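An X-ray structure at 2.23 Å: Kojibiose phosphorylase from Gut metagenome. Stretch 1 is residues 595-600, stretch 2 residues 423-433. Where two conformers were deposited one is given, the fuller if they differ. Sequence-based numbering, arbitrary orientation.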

# COMPACT_ATOMS: atom_id res chain seq x y z
N PHE A 595 -12.39 -29.51 -1.15
CA PHE A 595 -11.42 -30.40 -1.84
C PHE A 595 -10.50 -31.08 -0.81
O PHE A 595 -10.32 -32.31 -0.91
CB PHE A 595 -10.57 -29.62 -2.83
CG PHE A 595 -9.35 -30.35 -3.32
CD1 PHE A 595 -9.47 -31.41 -4.20
CD2 PHE A 595 -8.08 -29.92 -2.97
CE1 PHE A 595 -8.35 -32.07 -4.67
CE2 PHE A 595 -6.95 -30.58 -3.45
CZ PHE A 595 -7.09 -31.66 -4.28
N LEU A 596 -9.93 -30.31 0.13
CA LEU A 596 -8.87 -30.82 1.05
C LEU A 596 -9.47 -31.89 1.98
O LEU A 596 -8.69 -32.67 2.59
CB LEU A 596 -8.23 -29.68 1.85
CG LEU A 596 -7.45 -28.64 1.05
CD1 LEU A 596 -6.99 -27.51 1.97
CD2 LEU A 596 -6.24 -29.25 0.33
N TYR A 597 -10.79 -31.90 2.08
CA TYR A 597 -11.59 -32.77 2.97
C TYR A 597 -12.77 -33.37 2.20
O TYR A 597 -13.87 -33.55 2.80
CB TYR A 597 -12.01 -31.97 4.20
CG TYR A 597 -10.88 -31.72 5.17
CD1 TYR A 597 -10.40 -32.72 6.01
CD2 TYR A 597 -10.31 -30.47 5.24
CE1 TYR A 597 -9.36 -32.47 6.90
CE2 TYR A 597 -9.28 -30.20 6.13
CZ TYR A 597 -8.80 -31.20 6.95
OH TYR A 597 -7.79 -30.85 7.79
N MET A 598 -12.56 -33.71 0.93
CA MET A 598 -13.61 -34.23 0.00
C MET A 598 -14.30 -35.46 0.63
O MET A 598 -15.51 -35.64 0.39
CB MET A 598 -13.01 -34.62 -1.36
CG MET A 598 -11.93 -35.70 -1.29
SD MET A 598 -11.29 -36.24 -2.90
CE MET A 598 -10.86 -34.67 -3.66
N GLU A 599 -13.57 -36.25 1.43
CA GLU A 599 -14.10 -37.51 2.03
C GLU A 599 -15.25 -37.22 3.01
O GLU A 599 -16.05 -38.13 3.22
CB GLU A 599 -12.99 -38.35 2.68
CG GLU A 599 -12.47 -37.87 4.04
CD GLU A 599 -11.30 -36.91 3.97
OE1 GLU A 599 -10.99 -36.40 2.83
OE2 GLU A 599 -10.69 -36.64 5.04
N GLU A 600 -15.37 -36.02 3.58
CA GLU A 600 -16.39 -35.69 4.62
C GLU A 600 -17.65 -35.08 4.01
O GLU A 600 -18.63 -34.88 4.76
CB GLU A 600 -15.81 -34.71 5.63
CG GLU A 600 -14.84 -35.36 6.59
CD GLU A 600 -13.85 -34.41 7.23
OE1 GLU A 600 -14.15 -33.20 7.31
OE2 GLU A 600 -12.78 -34.90 7.63
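Stretch 2, residues 423-433: VFYAIYHYMKI

Stretch 2 is helical throughout: phi/psi values lie near -60/-45 for most residues, drifting to -87/-37 at Ile 433, and i to i+4 bonds run from Ile 427 N to Val 423 O (3.0 Å) through to Ile 433 N to His 429 O (3.1 Å). Stretch 1 leaves a helix, turns at Tyr 597 (phi/psi -134/38) and enters a 3-10 segment at Met 598, with Glu 600 N bonded to Tyr 597 O at 3.0 Å. The backbones stay well apart, the nearest CA atoms being those of Leu 596 and Tyr 425 at 8.4 Å, so side chains must fill the gap. The contact buries 310 Å² in total.

Tyr 425, Tyr 428 and Lys 432, spaced about one helical turn apart, all point CA-to-CB toward stretch 1. They meet Leu 596, Tyr 597 and Glu 599, so the two chains advance in the same sense along the contact.

Tyr 425, chi1 t, is the main projection. One face of its ring carries Leu 596 CD2, 4.2 Å from the centroid and 29° off the normal, while its CE1 lies 3.6 Å from Leu 596 CB. Its edge addresses the face of Tyr 597, with planes at 83° and centroids 5.4 Å apart. The tip reaches backbone: Tyr 425 OH donates to Leu 596 O at 2.3 Å, a very short hydrogen bond.

Tyr 597 starts sideways, but its ring end comes to rest against both Tyr 425 and Tyr 428: its OH is 3.6 Å from Tyr 425 CD1 and its CE1 3.7 Å from Tyr 428 CE2. The Tyr 597 and Tyr 428 rings are oblique at 36°, and Tyr 597 OH is also 3.4 Å from Phe 424 CZ.

Farther along, Glu 599 OE2 forms a salt bridge with Lys 432 NZ at 3.6 Å. Water 1 fills the remaining polar hollow, accepting from Tyr 428 OH (3.0 Å) and Lys 432 NZ (2.8 Å) and donating to Leu 596 O (3.1 Å) and Glu 599 OE2 (2.6 Å).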

# COMPACT_ATOMS: atom_id res chain seq x y z
N VAL A 423 0.66 -25.69 6.48
CA VAL A 423 1.65 -26.56 7.19
C VAL A 423 0.88 -27.56 8.07
O VAL A 423 1.22 -28.73 8.01
CB VAL A 423 2.73 -25.75 7.94
CG1 VAL A 423 3.72 -26.66 8.64
CG2 VAL A 423 3.48 -24.83 6.98
N PHE A 424 -0.16 -27.14 8.80
CA PHE A 424 -0.97 -28.09 9.60
C PHE A 424 -1.47 -29.22 8.68
O PHE A 424 -1.22 -30.41 8.97
CB PHE A 424 -2.14 -27.41 10.30
CG PHE A 424 -3.37 -28.29 10.30
CD1 PHE A 424 -3.36 -29.50 10.98
CD2 PHE A 424 -4.50 -27.93 9.60
CE1 PHE A 424 -4.46 -30.35 10.92
CE2 PHE A 424 -5.60 -28.77 9.56
CZ PHE A 424 -5.58 -29.98 10.22
N TYR A 425 -2.10 -28.86 7.55
CA TYR A 425 -2.68 -29.85 6.61
C TYR A 425 -1.61 -30.77 6.02
O TYR A 425 -1.91 -31.94 5.84
CB TYR A 425 -3.45 -29.16 5.49
CG TYR A 425 -4.23 -30.12 4.64
CD1 TYR A 425 -5.48 -30.56 5.01
CD2 TYR A 425 -3.70 -30.61 3.45
CE1 TYR A 425 -6.20 -31.44 4.23
CE2 TYR A 425 -4.40 -31.51 2.67
CZ TYR A 425 -5.66 -31.93 3.06
OH TYR A 425 -6.37 -32.79 2.28
N ALA A 426 -0.43 -30.26 5.66
CA ALA A 426 0.70 -31.08 5.18
C ALA A 426 1.07 -32.13 6.24
O ALA A 426 1.19 -33.30 5.87
CB ALA A 426 1.89 -30.23 4.80
N ILE A 427 1.21 -31.73 7.52
CA ILE A 427 1.56 -32.68 8.61
C ILE A 427 0.50 -33.78 8.64
O ILE A 427 0.89 -34.97 8.57
CB ILE A 427 1.70 -31.95 9.96
CG1 ILE A 427 2.96 -31.09 10.01
CG2 ILE A 427 1.64 -32.93 11.12
CD1 ILE A 427 2.90 -30.01 11.08
N TYR A 428 -0.78 -33.38 8.70
CA TYR A 428 -1.97 -34.27 8.68
C TYR A 428 -1.97 -35.18 7.44
O TYR A 428 -2.16 -36.40 7.57
CB TYR A 428 -3.23 -33.41 8.74
CG TYR A 428 -4.51 -34.12 8.39
CD1 TYR A 428 -5.14 -34.96 9.29
CD2 TYR A 428 -5.11 -33.93 7.15
CE1 TYR A 428 -6.32 -35.62 8.97
CE2 TYR A 428 -6.29 -34.57 6.82
CZ TYR A 428 -6.90 -35.41 7.73
OH TYR A 428 -8.08 -36.01 7.35
N HIS A 429 -1.76 -34.62 6.25
CA HIS A 429 -1.77 -35.38 4.97
C HIS A 429 -0.63 -36.40 4.99
O HIS A 429 -0.84 -37.57 4.63
CB HIS A 429 -1.74 -34.42 3.78
CG HIS A 429 -2.30 -34.99 2.52
ND1 HIS A 429 -2.30 -34.28 1.33
CD2 HIS A 429 -2.79 -36.21 2.24
CE1 HIS A 429 -2.83 -35.04 0.39
NE2 HIS A 429 -3.13 -36.24 0.92
N TYR A 430 0.54 -35.98 5.47
CA TYR A 430 1.75 -36.81 5.56
C TYR A 430 1.49 -38.02 6.48
O TYR A 430 1.85 -39.18 6.12
CB TYR A 430 2.91 -35.98 6.11
CG TYR A 430 4.16 -36.79 6.29
CD1 TYR A 430 4.80 -37.31 5.18
CD2 TYR A 430 4.68 -37.09 7.54
CE1 TYR A 430 5.94 -38.08 5.30
CE2 TYR A 430 5.83 -37.85 7.68
CZ TYR A 430 6.45 -38.36 6.55
OH TYR A 430 7.57 -39.13 6.62
N MET A 431 0.92 -37.75 7.65
CA MET A 431 0.62 -38.79 8.66
C MET A 431 -0.47 -39.71 8.09
O MET A 431 -0.42 -40.92 8.35
CB MET A 431 0.18 -38.17 9.99
CG MET A 431 1.29 -37.38 10.67
SD MET A 431 2.72 -38.42 11.15
CE MET A 431 1.92 -39.46 12.37
N LYS A 432 -1.38 -39.16 7.29
CA LYS A 432 -2.49 -39.95 6.72
C LYS A 432 -1.93 -40.95 5.69
O LYS A 432 -2.49 -42.03 5.58
CB LYS A 432 -3.55 -39.02 6.12
CG LYS A 432 -4.74 -39.75 5.52
CD LYS A 432 -5.48 -38.94 4.50
CE LYS A 432 -6.75 -38.29 5.02
NZ LYS A 432 -7.46 -37.61 3.90
N ILE A 433 -0.86 -40.62 4.97
CA ILE A 433 -0.26 -41.53 3.96
C ILE A 433 0.75 -42.48 4.64
O ILE A 433 0.80 -43.64 4.23
CB ILE A 433 0.36 -40.74 2.80
CG1 ILE A 433 -0.64 -39.79 2.14
CG2 ILE A 433 0.99 -41.68 1.79
CD1 ILE A 433 -1.92 -40.46 1.65
O HOH W 1 -8.67 -35.15 4.52